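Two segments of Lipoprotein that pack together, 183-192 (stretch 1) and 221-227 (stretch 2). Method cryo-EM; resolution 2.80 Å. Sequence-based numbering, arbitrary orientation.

Stretch 1, residues 183-192: DNERYMTRLK
Stretch 2 221-227: DDQAAIS

Residues 183-192 form a helical segment that begins earlier in the chain; the second stretch continues a helix of the same chain that begins before it, and Ser227, which is loop, is extended (phi/psi -158/-162°). The two axes approach to 10.7 Å, with 57° between their N-to-C directions, and the contact buries 329 Å² in total. The closest CA atoms across the stretches are those of Met188 and Ile226, 7.0 Å apart.

Ile226 covers the most surface. Its CA-to-CB bond runs sideways to the first helix, yet four residues of that helix gather around it. With chi1 -70° (m) and chi2 163° (t), it brings CG1 to 3.5 Å from Met188 SD and CD1 to 3.6 Å from Asn184 OD1. Tyr187 (chi1 -163°, t; chi2 81°) reaches it with CE2, 4.3 Å from Ile226 CG2, while the carbonyl O of Ile226 lies at the edge of the ring, near its plane, 4.2 Å from Tyr187 CE2. One turn further on, Leu191 (chi1 175°, t; chi2 54°, p) sets CD2 3.6 Å from Ile226 CA and 3.3 Å from Ala225 O, so that the leucine packs against backbone as well as against Ala225 CB, 4.4 Å from the same CD2.

Met188 points toward the second helix and is folded into an all-m rotamer (-73°, -56°, -51°). This sets its sulfur against two residues one helical turn apart: SD is 3.9 Å from Asp222 CB and packs against Ile226 as well. Its terminal CE turns to Ala225, 4.4 Å from CB, and the small alanine side chain meets both Met188 and Leu191.

Asp222 provides the polar end of the contact. In rotamer m (-64°, chi2 -5°), it accepts a hydrogen bond at OD2 from Asn184 ND2, 3.0 Å long with an N-H...O angle of 150°. Asn184 adopts chi1 -178° (t) and chi2 80°, which directs its amide across the gap. This is the sole hydrogen bond joining the stretches; the other contacts are van der Waals packing.

The backbone supports this arrangement. In the first helix, Met188 N bonds to Asn184 O (3.0 Å) and Leu191 N to Tyr187 O (3.0 Å), although the helix is kinked at 186 and 189. In the second, Asp222 O receives both Ala225 N and Ile226 N at 2.8 Å. Away from the contact, Arg186 NH1 forms a salt bridge with Glu185 OE2 (3.0 Å).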

# COMPACT_ATOMS: atom_id res chain seq x y z
N ASP B 183 -16.58 25.23 21.69
CA ASP B 183 -16.74 24.06 20.83
C ASP B 183 -18.12 23.40 20.97
O ASP B 183 -18.68 22.94 19.99
CB ASP B 183 -15.65 23.03 21.12
CG ASP B 183 -14.23 23.49 20.82
OD1 ASP B 183 -14.04 24.27 19.87
OD2 ASP B 183 -13.29 23.01 21.50
N ASN B 184 -18.69 23.35 22.17
CA ASN B 184 -19.99 22.74 22.40
C ASN B 184 -21.14 23.57 21.77
O ASN B 184 -22.05 23.00 21.19
CB ASN B 184 -20.14 22.50 23.90
CG ASN B 184 -21.44 21.82 24.26
OD1 ASN B 184 -21.59 20.62 24.14
ND2 ASN B 184 -22.40 22.56 24.71
N GLU B 185 -21.07 24.91 21.76
CA GLU B 185 -22.08 25.72 21.06
C GLU B 185 -21.99 25.63 19.52
O GLU B 185 -22.86 26.15 18.83
CB GLU B 185 -22.14 27.16 21.59
CG GLU B 185 -21.07 28.12 21.06
CD GLU B 185 -21.36 29.61 21.25
OE1 GLU B 185 -22.41 29.99 21.79
OE2 GLU B 185 -20.55 30.44 20.80
N ARG B 186 -20.95 24.98 18.99
CA ARG B 186 -20.74 24.67 17.56
C ARG B 186 -21.06 23.22 17.25
O ARG B 186 -21.74 22.94 16.28
CB ARG B 186 -19.29 25.02 17.19
CG ARG B 186 -19.11 26.51 17.25
CD ARG B 186 -17.72 27.06 17.11
NE ARG B 186 -17.75 28.53 16.99
CZ ARG B 186 -18.27 29.39 17.85
NH1 ARG B 186 -18.60 29.06 19.06
NH2 ARG B 186 -18.49 30.61 17.49
N TYR B 187 -20.69 22.30 18.13
CA TYR B 187 -21.03 20.89 18.02
C TYR B 187 -22.54 20.68 18.09
O TYR B 187 -23.11 19.93 17.32
CB TYR B 187 -20.30 20.12 19.12
CG TYR B 187 -20.26 18.64 18.88
CD1 TYR B 187 -19.28 18.13 18.00
CD2 TYR B 187 -21.18 17.77 19.49
CE1 TYR B 187 -19.22 16.75 17.74
CE2 TYR B 187 -21.12 16.39 19.24
CZ TYR B 187 -20.14 15.88 18.36
OH TYR B 187 -20.08 14.56 18.12
N MET B 188 -23.21 21.40 18.99
CA MET B 188 -24.67 21.35 19.14
C MET B 188 -25.47 21.90 17.96
O MET B 188 -26.60 21.48 17.78
CB MET B 188 -25.08 22.05 20.44
CG MET B 188 -24.73 21.26 21.70
SD MET B 188 -25.38 19.58 21.77
CE MET B 188 -27.12 19.81 21.40
N THR B 189 -24.94 22.80 17.12
CA THR B 189 -25.65 23.32 15.94
C THR B 189 -25.46 22.44 14.71
O THR B 189 -26.43 22.23 13.98
CB THR B 189 -25.28 24.78 15.62
OG1 THR B 189 -23.92 24.90 15.36
CG2 THR B 189 -25.65 25.70 16.76
N ARG B 190 -24.29 21.80 14.52
CA ARG B 190 -24.16 20.69 13.54
C ARG B 190 -25.04 19.50 13.91
O ARG B 190 -25.65 18.87 13.05
CB ARG B 190 -22.69 20.28 13.27
CG ARG B 190 -21.96 19.64 14.46
CD ARG B 190 -20.61 18.98 14.13
NE ARG B 190 -20.71 17.83 13.21
CZ ARG B 190 -21.17 16.62 13.46
NH1 ARG B 190 -21.59 16.26 14.63
NH2 ARG B 190 -21.18 15.74 12.51
N LEU B 191 -25.20 19.24 15.21
CA LEU B 191 -26.04 18.17 15.74
C LEU B 191 -27.52 18.49 15.62
O LEU B 191 -28.26 17.69 15.03
CB LEU B 191 -25.56 17.93 17.17
CG LEU B 191 -26.35 16.92 18.00
CD1 LEU B 191 -26.50 15.57 17.32
CD2 LEU B 191 -25.63 16.75 19.31
N LYS B 192 -28.00 19.64 16.11
CA LYS B 192 -29.43 20.01 16.04
C LYS B 192 -29.93 20.50 14.67
O LYS B 192 -31.10 20.85 14.53
CB LYS B 192 -29.89 20.83 17.25
CG LYS B 192 -29.74 22.34 17.11
CD LYS B 192 -30.04 23.09 18.40
CE LYS B 192 -29.01 22.84 19.48
NZ LYS B 192 -29.25 23.65 20.68
N ASP B 221 -30.20 19.65 28.59
CA ASP B 221 -30.85 19.50 27.27
C ASP B 221 -29.86 19.25 26.11
O ASP B 221 -30.23 18.62 25.12
CB ASP B 221 -31.68 20.75 26.98
CG ASP B 221 -32.44 20.61 25.66
OD1 ASP B 221 -33.27 19.69 25.54
OD2 ASP B 221 -32.22 21.43 24.75
N ASP B 222 -28.61 19.71 26.23
CA ASP B 222 -27.55 19.34 25.29
C ASP B 222 -27.22 17.86 25.46
O ASP B 222 -27.21 17.09 24.51
CB ASP B 222 -26.26 20.16 25.49
CG ASP B 222 -26.34 21.66 25.23
OD1 ASP B 222 -27.38 22.18 24.77
OD2 ASP B 222 -25.31 22.32 25.47
N GLN B 223 -27.04 17.42 26.70
CA GLN B 223 -26.67 16.05 27.07
C GLN B 223 -27.68 15.01 26.58
O GLN B 223 -27.29 13.90 26.24
CB GLN B 223 -26.52 15.99 28.60
CG GLN B 223 -25.69 14.80 29.03
CD GLN B 223 -25.96 14.36 30.44
OE1 GLN B 223 -26.45 13.27 30.68
NE2 GLN B 223 -25.70 15.17 31.43
N ALA B 224 -28.96 15.37 26.47
CA ALA B 224 -29.99 14.52 25.91
C ALA B 224 -29.80 14.24 24.41
O ALA B 224 -30.44 13.32 23.90
CB ALA B 224 -31.34 15.17 26.19
N ALA B 225 -28.94 14.98 23.71
CA ALA B 225 -28.66 14.83 22.28
C ALA B 225 -27.16 14.71 21.89
O ALA B 225 -26.91 14.14 20.84
CB ALA B 225 -29.32 15.99 21.55
N ILE B 226 -26.19 15.20 22.69
CA ILE B 226 -24.72 15.12 22.37
C ILE B 226 -24.35 13.69 21.98
O ILE B 226 -23.57 13.47 21.05
CB ILE B 226 -23.80 15.63 23.51
CG1 ILE B 226 -23.89 17.16 23.73
CG2 ILE B 226 -22.33 15.33 23.20
CD1 ILE B 226 -23.34 17.63 25.07
N SER B 227 -24.94 12.72 22.66
CA SER B 227 -25.19 11.36 22.17
C SER B 227 -26.34 10.76 22.99
O SER B 227 -27.08 11.45 23.69
CB SER B 227 -23.93 10.49 22.24
OG SER B 227 -22.96 10.96 21.34